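Local coordinates for protein YeaZ (Pseudomonas aeruginosa PAO579, PDB 4Y0W) that takes part in the biosynthesis of threonylcarbamoyl adenosine in tRNA, probably as a non-catalytic partner with an actin-like ATPase fold, at residues 13-18 / 78-83; 20-25 / 43-48; 115-120 / 162-167. All blocks are in the same frame, centred on the assembly; numbering follows the deposited sequence.

Contact 1 of 3, residues 13-18 / 78-83; sequences LDTSTE and VRIAIG. With NA (sodium ion), chain G.
Leu-13 meets Ala-81 where the first strand of the N-terminal actin-like lobe runs past helix 77-92, with Leu-13 CD1 3.8 Å from Ala-81 CB. The next residue, Asp-14, points the other way, and its carboxylate serves the turn that follows the strand. Its OD1 takes the backbone N of Ser-16 at 3.2 Å, closing an Asx turn; the N-H is nearly straight on (172°) but arrives from above the carboxylate plane. Thr-15 turns back to the helix: with OG1 set between the backbone N and the carbonyl carbon (chi1 55°), the hydroxyl of Thr-15 sits 3.3 Å from Ala-81 CB and is hydrogen-bonded to Gly-77 O at the start of the helix. Ser-16 adds its CB, 3.7 Å from CG2 of Val-78, while its OG donates to Asp-14 OD1 from the syn side, close to the carboxylate plane. Every residue that touches across this junction is buried. Thr-17 points away from the helix and joins a sodium site instead. The ion is held by Asp-14 OD1 at 2.5 Å, Thr-17 OG1 at 2.8 Å, the carbonyl O of Ala-19 and a water 2.8 Å from the metal.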
loop_
_atom_site.group_PDB
_atom_site.type_symbol
_atom_site.label_atom_id
_atom_site.label_comp_id
_atom_site.label_asym_id
_atom_site.label_seq_id
_atom_site.Cartn_x
_atom_site.Cartn_y
_atom_site.Cartn_z
ATOM N N LEU A 13 34.686 -25.731 35.890
ATOM C CA LEU A 13 33.528 -25.645 35.014
ATOM C C LEU A 13 33.826 -25.981 33.584
ATOM O O LEU A 13 34.923 -25.781 33.096
ATOM C CB LEU A 13 32.861 -24.285 35.114
ATOM C CG LEU A 13 33.636 -23.041 34.719
ATOM C CD1 LEU A 13 33.434 -22.753 33.237
ATOM C CD2 LEU A 13 33.156 -21.865 35.575
ATOM N N ASP A 14 32.815 -26.494 32.907
ATOM C CA ASP A 14 32.943 -26.801 31.501
ATOM C C ASP A 14 31.665 -26.474 30.756
ATOM O O ASP A 14 30.568 -26.863 31.183
ATOM C CB ASP A 14 33.288 -28.278 31.317
ATOM C CG ASP A 14 33.798 -28.556 29.947
ATOM O OD1 ASP A 14 32.957 -28.704 29.049
ATOM O OD2 ASP A 14 35.030 -28.566 29.756
ATOM N N THR A 15 31.813 -25.761 29.642
ATOM C CA THR A 15 30.675 -25.387 28.802
ATOM C C THR A 15 31.040 -25.535 27.344
ATOM O O THR A 15 30.557 -24.806 26.501
ATOM C CB THR A 15 30.229 -23.931 29.074
ATOM O OG1 THR A 15 31.329 -23.041 28.904
ATOM C CG2 THR A 15 29.678 -23.764 30.491
ATOM N N SER A 16 31.907 -26.485 27.039
ATOM C CA SER A 16 32.473 -26.606 25.688
ATOM C C SER A 16 31.586 -27.328 24.671
ATOM O O SER A 16 31.834 -27.246 23.468
ATOM C CB SER A 16 33.823 -27.302 25.772
ATOM O OG SER A 16 33.719 -28.383 26.678
ATOM N N THR A 17 30.541 -27.972 25.170
ATOM C CA THR A 17 29.626 -28.803 24.403
ATOM C C THR A 17 28.203 -28.416 24.787
ATOM O O THR A 17 27.983 -27.389 25.439
ATOM C CB THR A 17 29.834 -30.304 24.725
ATOM O OG1 THR A 17 29.450 -30.560 26.079
ATOM C CG2 THR A 17 31.284 -30.709 24.501
ATOM N N GLU A 18 27.242 -29.242 24.385
ATOM C CA GLU A 18 25.838 -29.088 24.792
ATOM C C GLU A 18 25.652 -29.129 26.321
ATOM O O GLU A 18 24.706 -28.550 26.859
ATOM C CB GLU A 18 24.975 -30.177 24.129
ATOM C CG GLU A 18 23.586 -29.694 23.736
ATOM C CD GLU A 18 22.810 -30.711 22.920
ATOM O OE1 GLU A 18 23.379 -31.762 22.557
ATOM O OE2 GLU A 18 21.620 -30.455 22.644
ATOM N N VAL A 78 33.009 -22.328 24.871
ATOM C CA VAL A 78 34.390 -22.240 25.313
ATOM C C VAL A 78 34.735 -20.774 25.593
ATOM O O VAL A 78 35.373 -20.461 26.590
ATOM C CB VAL A 78 35.337 -22.824 24.236
ATOM C CG1 VAL A 78 36.793 -22.472 24.492
ATOM C CG2 VAL A 78 35.176 -24.319 24.154
ATOM N N ARG A 79 34.339 -19.884 24.692
ATOM C CA ARG A 79 34.553 -18.447 24.886
ATOM C C ARG A 79 33.855 -17.934 26.170
ATOM O O ARG A 79 34.491 -17.304 26.996
ATOM C CB ARG A 79 34.158 -17.673 23.621
ATOM C CG ARG A 79 35.294 -17.699 22.606
ATOM C CD ARG A 79 34.992 -17.086 21.242
ATOM N NE ARG A 79 36.080 -17.449 20.321
ATOM C CZ ARG A 79 35.970 -18.206 19.229
ATOM N NH1 ARG A 79 34.789 -18.670 18.820
ATOM N NH2 ARG A 79 37.060 -18.475 18.514
ATOM N N ILE A 80 32.588 -18.289 26.367
ATOM C CA ILE A 80 31.894 -18.026 27.625
ATOM C C ILE A 80 32.709 -18.445 28.828
ATOM O O ILE A 80 32.968 -17.620 29.691
ATOM C CB ILE A 80 30.501 -18.700 27.684
ATOM C CG1 ILE A 80 29.498 -17.882 26.862
ATOM C CG2 ILE A 80 29.983 -18.827 29.118
ATOM C CD1 ILE A 80 29.367 -16.415 27.256
ATOM N N ALA A 81 33.091 -19.715 28.883
ATOM C CA ALA A 81 33.946 -20.238 29.962
ATOM C C ALA A 81 35.247 -19.434 30.200
ATOM O O ALA A 81 35.599 -19.121 31.333
ATOM C CB ALA A 81 34.285 -21.690 29.679
ATOM N N ILE A 82 35.954 -19.096 29.137
ATOM C CA ILE A 82 37.229 -18.391 29.266
ATOM C C ILE A 82 37.013 -17.046 29.977
ATOM O O ILE A 82 37.846 -16.582 30.755
ATOM C CB ILE A 82 37.859 -18.135 27.880
ATOM C CG1 ILE A 82 38.366 -19.439 27.251
ATOM C CG2 ILE A 82 39.026 -17.157 27.960
ATOM C CD1 ILE A 82 38.683 -19.317 25.757
ATOM N N GLY A 83 35.902 -16.404 29.662
ATOM C CA GLY A 83 35.597 -15.075 30.197
ATOM C C GLY A 83 35.120 -15.107 31.637
ATOM O O GLY A 83 35.621 -14.401 32.466
HETATM NA NA NA G . 30.628 -29.268 28.239
HETATM O O HOH W 1 30.105 -30.319 30.722
#

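Contact 2 of 3, residues 20-25 / 43-48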
loop_
_atom_site.group_PDB
_atom_site.type_symbol
_atom_site.label_atom_id
_atom_site.label_comp_id
_atom_site.label_asym_id
_atom_site.label_seq_id
_atom_site.Cartn_x
_atom_site.Cartn_y
_atom_site.Cartn_z
ATOM N N CYS A 20 26.479 -28.424 30.308
ATOM C CA CYS A 20 27.064 -27.471 31.206
ATOM C C CYS A 20 27.260 -28.211 32.498
ATOM O O CYS A 20 26.336 -28.868 32.987
ATOM C CB CYS A 20 26.132 -26.289 31.379
ATOM S SG CYS A 20 26.775 -24.957 32.408
ATOM N N SER A 21 28.471 -28.167 33.036
ATOM C CA SER A 21 28.715 -28.824 34.305
ATOM C C SER A 21 29.678 -28.004 35.141
ATOM O O SER A 21 30.518 -27.247 34.621
ATOM C CB SER A 21 29.223 -30.273 34.121
ATOM O OG SER A 21 30.404 -30.340 33.327
ATOM N N VAL A 22 29.538 -28.183 36.447
ATOM C CA VAL A 22 30.287 -27.436 37.411
ATOM C C VAL A 22 30.669 -28.421 38.509
ATOM O O VAL A 22 29.891 -29.305 38.813
ATOM C CB VAL A 22 29.443 -26.260 37.948
ATOM C CG1 VAL A 22 30.101 -25.647 39.162
ATOM C CG2 VAL A 22 29.275 -25.174 36.880
ATOM N N ALA A 23 31.861 -28.283 39.097
ATOM C CA ALA A 23 32.285 -29.183 40.160
ATOM C C ALA A 23 33.152 -28.499 41.188
ATOM O O ALA A 23 33.821 -27.501 40.884
ATOM C CB ALA A 23 33.041 -30.355 39.590
ATOM N N LEU A 24 33.192 -29.111 42.375
ATOM C CA LEU A 24 33.901 -28.565 43.516
ATOM C C LEU A 24 34.649 -29.602 44.356
ATOM O O LEU A 24 34.058 -30.578 44.823
ATOM C CB LEU A 24 32.898 -27.860 44.415
ATOM C CG LEU A 24 33.496 -27.002 45.521
ATOM C CD1 LEU A 24 34.102 -25.722 44.950
ATOM C CD2 LEU A 24 32.404 -26.675 46.510
ATOM N N LEU A 25 35.946 -29.372 44.565
ATOM C CA LEU A 25 36.715 -30.144 45.531
ATOM C C LEU A 25 36.802 -29.318 46.800
ATOM O O LEU A 25 37.260 -28.168 46.782
ATOM C CB LEU A 25 38.116 -30.474 45.017
ATOM C CG LEU A 25 39.076 -31.193 45.994
ATOM C CD1 LEU A 25 38.655 -32.613 46.282
ATOM C CD2 LEU A 25 40.500 -31.209 45.457
ATOM N N GLN A 43 23.308 -17.944 30.176
ATOM C CA GLN A 43 22.293 -18.012 31.179
ATOM C C GLN A 43 22.564 -18.917 32.350
ATOM O O GLN A 43 22.260 -18.562 33.462
ATOM C CB GLN A 43 21.003 -18.437 30.543
ATOM C CG GLN A 43 19.833 -18.426 31.488
ATOM C CD GLN A 43 19.530 -17.039 31.976
ATOM O OE1 GLN A 43 19.236 -16.148 31.185
ATOM N NE2 GLN A 43 19.581 -16.852 33.282
ATOM N N ARG A 44 23.062 -20.116 32.122
ATOM C CA ARG A 44 23.079 -21.106 33.187
ATOM C C ARG A 44 24.370 -21.394 33.936
ATOM O O ARG A 44 24.352 -22.017 34.963
ATOM C CB ARG A 44 22.510 -22.421 32.673
ATOM C CG ARG A 44 21.096 -22.325 32.151
ATOM C CD ARG A 44 20.105 -23.149 32.952
ATOM N NE ARG A 44 20.632 -23.674 34.209
ATOM C CZ ARG A 44 20.220 -23.288 35.413
ATOM N NH1 ARG A 44 20.739 -23.818 36.507
ATOM N NH2 ARG A 44 19.288 -22.355 35.526
ATOM N N LEU A 45 25.493 -20.946 33.438
ATOM C CA LEU A 45 26.726 -21.274 34.118
ATOM C C LEU A 45 26.859 -20.660 35.499
ATOM O O LEU A 45 27.042 -21.368 36.439
ATOM C CB LEU A 45 27.900 -20.909 33.250
ATOM C CG LEU A 45 29.258 -21.116 33.861
ATOM C CD1 LEU A 45 29.382 -22.543 34.270
ATOM C CD2 LEU A 45 30.338 -20.751 32.892
ATOM N N LEU A 46 26.631 -19.370 35.647
ATOM C CA LEU A 46 26.682 -18.721 36.965
ATOM C C LEU A 46 25.676 -19.265 37.988
ATOM O O LEU A 46 26.046 -19.499 39.131
ATOM C CB LEU A 46 26.555 -17.201 36.852
ATOM C CG LEU A 46 27.769 -16.483 36.269
ATOM C CD1 LEU A 46 27.483 -14.995 36.249
ATOM C CD2 LEU A 46 29.040 -16.756 37.058
ATOM N N PRO A 47 24.409 -19.455 37.589
ATOM C CA PRO A 47 23.458 -20.068 38.514
ATOM C C PRO A 47 23.878 -21.437 39.022
ATOM O O PRO A 47 23.676 -21.742 40.198
ATOM C CB PRO A 47 22.200 -20.188 37.677
ATOM C CG PRO A 47 22.265 -19.003 36.786
ATOM C CD PRO A 47 23.724 -18.851 36.434
ATOM N N MET A 48 24.476 -22.244 38.152
ATOM C CA MET A 48 24.975 -23.567 38.548
ATOM C C MET A 48 26.112 -23.455 39.583
ATOM O O MET A 48 26.194 -24.228 40.574
ATOM C CB MET A 48 25.437 -24.338 37.311
ATOM C CG MET A 48 24.296 -24.872 36.442
ATOM S SD MET A 48 24.774 -26.016 35.114
ATOM C CE MET A 48 25.597 -27.278 36.074
#
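Strand 20-25 and helix segment 43-48 run nearly parallel, their axes 8.6 Å apart at closest approach and inclined by 20°; the CA of Cys-20 lies nearest that of Leu-45, and the CA of Val-22 nearest that of Met-48. The pair belongs to the helix layer packed on the sheet of the N-terminal lobe, whose strands have the 3-2-1-4-5 order of actin-like ATPases; helix 41-56 follows the hairpin of strands 19-26 and 29-36 and folds back over it. Strand alternation selects the contact: Cys-20 and Val-22 send their side chains to the helix, while Ser-21 faces the other side of the sheet, where its OG is hydrogen-bonded to the backbone N of Ala-194. On the helix, Leu-45 and Met-48, three residues apart, supply the buried surface that answers them. The CD1 of Leu-45 touches both strand side chains, 3.7 Å from Val-22 CG2 and 4.0 Å from Cys-20 SG. Val-22 uses that same CG2 methyl, 4.0 Å from Met-48 CB, and the two side chains pass each other, pointing opposite ways. Nearby, Leu-13 of the neighbouring strand touches Val-22, continuing the apolar layer, whereas Leu-46 on the far side of the helix packs on Phe-90 of a second subunit. The two sulfurs meet in a thiol-thioether contact, Cys-20 SG lying 3.5 Å from Met-48 SD. Beyond it the Met-48 chain bends (chi3 57°), which lays its CE methyl over the strand backbone, 3.6 Å from Cys-20 O and 3.9 Å from Ser-21 CA.

Contact 3 of 3, residues 115-120 / 162-167; sequences AERVAA and AAADWF
Phe-167 and Arg-117 meet through their backbones in the closely fitted half of this contact. The backbone N of Phe-167 donates to Arg-117 O at 3.0 Å, and Ala-119 N donates to Phe-167 O, also at 3.0 Å. Arg-117 O is additionally approached by the CA-H of Trp-166, and Phe-167 O by that of Val-118. On the face carrying Val-118 and Phe-167, the Phe-167 CB is 3.7 Å from the Ala-115 CB, and helix 101-113 covers both side chains through Ala-109. On the other face the six-membered part of the Trp-166 indole meets Ala-119 obliquely, Trp-166 CZ3 lying 3.8 Å from Ala-119 CB. Ala-164 O lies at the indole's edge, in its plane, while NE1 is hydrogen-bonded to Ala-161 O. Val-118 and Phe-167 pair in a parallel beta bridge that joins strands 117-123 and 167-169 in the second five-stranded sheet, which repeats the 3-2-1-4-5 order of the first, as in the duplicated lobes of the actin-like fold. Toward residues 162-165 direct bonding gives way to water. One water accepts from Glu-116 N and donates to Asp-165 O at 2.9 Å; another accepts from both Arg-117 NE and Asp-165 N, the latter at 3.1 Å. The Arg-117 chain, extended from CG to NE, lies along this outer margin, with Ala-164 CB over one face of its guanidinium, 4.2 Å from Arg-117 NE.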
loop_
_atom_site.group_PDB
_atom_site.type_symbol
_atom_site.label_atom_id
_atom_site.label_comp_id
_atom_site.label_asym_id
_atom_site.label_seq_id
_atom_site.Cartn_x
_atom_site.Cartn_y
_atom_site.Cartn_z
ATOM N N ALA A 115 38.950 -47.545 31.290
ATOM C CA ALA A 115 39.897 -47.535 30.183
ATOM C C ALA A 115 41.165 -46.753 30.493
ATOM O O ALA A 115 41.120 -45.580 30.840
ATOM C CB ALA A 115 39.232 -46.951 28.950
ATOM N N GLU A 116 42.302 -47.404 30.320
ATOM C CA GLU A 116 43.573 -46.832 30.691
ATOM C C GLU A 116 44.328 -46.250 29.498
ATOM O O GLU A 116 45.342 -45.564 29.653
ATOM C CB GLU A 116 44.390 -47.906 31.399
ATOM C CG GLU A 116 43.878 -48.223 32.803
ATOM C CD GLU A 116 44.781 -49.167 33.591
ATOM O OE1 GLU A 116 46.019 -49.118 33.393
ATOM O OE2 GLU A 116 44.247 -49.944 34.421
ATOM N N ARG A 117 43.851 -46.556 28.304
ATOM C CA ARG A 117 44.354 -45.939 27.094
ATOM C C ARG A 117 43.159 -45.458 26.275
ATOM O O ARG A 117 42.320 -46.253 25.843
ATOM C CB ARG A 117 45.170 -46.908 26.282
ATOM C CG ARG A 117 46.523 -47.216 26.886
ATOM C CD ARG A 117 47.314 -48.154 25.978
ATOM N NE ARG A 117 48.297 -49.006 26.657
ATOM C CZ ARG A 117 49.621 -48.868 26.586
ATOM N NH1 ARG A 117 50.178 -47.879 25.895
ATOM N NH2 ARG A 117 50.400 -49.720 27.229
ATOM N N VAL A 118 43.088 -44.145 26.072
ATOM C CA VAL A 118 41.932 -43.538 25.444
ATOM C C VAL A 118 42.393 -42.610 24.361
ATOM O O VAL A 118 43.286 -41.766 24.584
ATOM C CB VAL A 118 41.078 -42.759 26.449
ATOM C CG1 VAL A 118 39.925 -42.080 25.736
ATOM C CG2 VAL A 118 40.529 -43.697 27.510
ATOM N N ALA A 119 41.807 -42.823 23.182
ATOM C CA ALA A 119 41.923 -41.936 22.035
ATOM C C ALA A 119 40.655 -41.094 21.964
ATOM O O ALA A 119 39.606 -41.567 21.554
ATOM C CB ALA A 119 42.132 -42.707 20.750
ATOM N N ALA A 120 40.788 -39.855 22.425
ATOM C CA ALA A 120 39.725 -38.897 22.466
ATOM C C ALA A 120 39.705 -38.190 21.161
ATOM O O ALA A 120 40.751 -37.737 20.691
ATOM C CB ALA A 120 39.980 -37.886 23.549
ATOM N N ALA A 162 46.616 -52.852 17.696
ATOM C CA ALA A 162 45.932 -54.149 17.827
ATOM C C ALA A 162 46.168 -54.829 19.189
ATOM O O ALA A 162 45.215 -55.227 19.859
ATOM C CB ALA A 162 46.364 -55.062 16.701
ATOM N N ALA A 163 47.438 -54.945 19.583
ATOM C CA ALA A 163 47.845 -55.628 20.836
ATOM C C ALA A 163 47.361 -54.914 22.104
ATOM O O ALA A 163 46.848 -55.554 23.030
ATOM C CB ALA A 163 49.370 -55.810 20.892
ATOM N N ALA A 164 47.540 -53.595 22.144
ATOM C CA ALA A 164 47.123 -52.798 23.293
ATOM C C ALA A 164 45.603 -52.723 23.390
ATOM O O ALA A 164 44.871 -53.000 22.407
ATOM C CB ALA A 164 47.722 -51.406 23.238
ATOM N N ASP A 165 45.148 -52.378 24.594
ATOM C CA ASP A 165 43.726 -52.281 24.884
ATOM C C ASP A 165 43.360 -50.830 25.064
ATOM O O ASP A 165 43.753 -50.190 26.048
ATOM C CB ASP A 165 43.345 -53.120 26.104
ATOM C CG ASP A 165 42.991 -54.555 25.724
ATOM O OD1 ASP A 165 42.369 -54.737 24.649
ATOM O OD2 ASP A 165 43.339 -55.494 26.474
ATOM N N TRP A 166 42.605 -50.321 24.092
ATOM C CA TRP A 166 42.263 -48.925 24.066
ATOM C C TRP A 166 40.837 -48.668 23.630
ATOM O O TRP A 166 40.220 -49.475 22.935
ATOM C CB TRP A 166 43.254 -48.153 23.193
ATOM C CG TRP A 166 43.280 -48.583 21.793
ATOM C CD1 TRP A 166 43.762 -49.754 21.326
ATOM C CD2 TRP A 166 42.794 -47.858 20.658
ATOM N NE1 TRP A 166 43.625 -49.804 19.973
ATOM C CE2 TRP A 166 43.016 -48.663 19.532
ATOM C CE3 TRP A 166 42.198 -46.604 20.484
ATOM C CZ2 TRP A 166 42.685 -48.254 18.236
ATOM C CZ3 TRP A 166 41.857 -46.202 19.211
ATOM C CH2 TRP A 166 42.106 -47.024 18.098
ATOM N N PHE A 167 40.350 -47.492 24.021
ATOM C CA PHE A 167 38.941 -47.136 23.939
ATOM C C PHE A 167 38.866 -45.821 23.198
ATOM O O PHE A 167 39.721 -44.966 23.375
ATOM C CB PHE A 167 38.396 -46.994 25.368
ATOM C CG PHE A 167 36.919 -46.742 25.452
ATOM C CD1 PHE A 167 36.016 -47.747 25.165
ATOM C CD2 PHE A 167 36.433 -45.510 25.852
ATOM C CE1 PHE A 167 34.650 -47.529 25.271
ATOM C CE2 PHE A 167 35.074 -45.280 25.959
ATOM C CZ PHE A 167 34.180 -46.294 25.670
HETATM O O HOH W 2 42.417 -49.991 28.648
HETATM O O HOH W 3 47.007 -51.277 26.883
#

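In the fold
Contacts 1 and 2 share the N-terminal lobe, their centres 10 Å apart, and join through neighbouring strands: Asp-14 N probably hydrogen-bonds to Ser-21 O (3.0 Å), Leu-13 CD1 packs on Leu-45 CD2 and Thr-15 CG2 on Cys-20 SG (both 3.7 Å). One sodium ion sits at contact 1, bound by Asp-14 and Thr-17 with Ala-19, and lies about 5 Å from the Ser-21 side chain of contact 2; both contacts also reach the second subunit. Contact 3 belongs to the other lobe, across the centre of the chain, its centre 27 Å from that of contact 1 and 31 Å from that of contact 2. Strand 117-123, on which it lies, ends at Asp-123, a ligand of the second sodium ion.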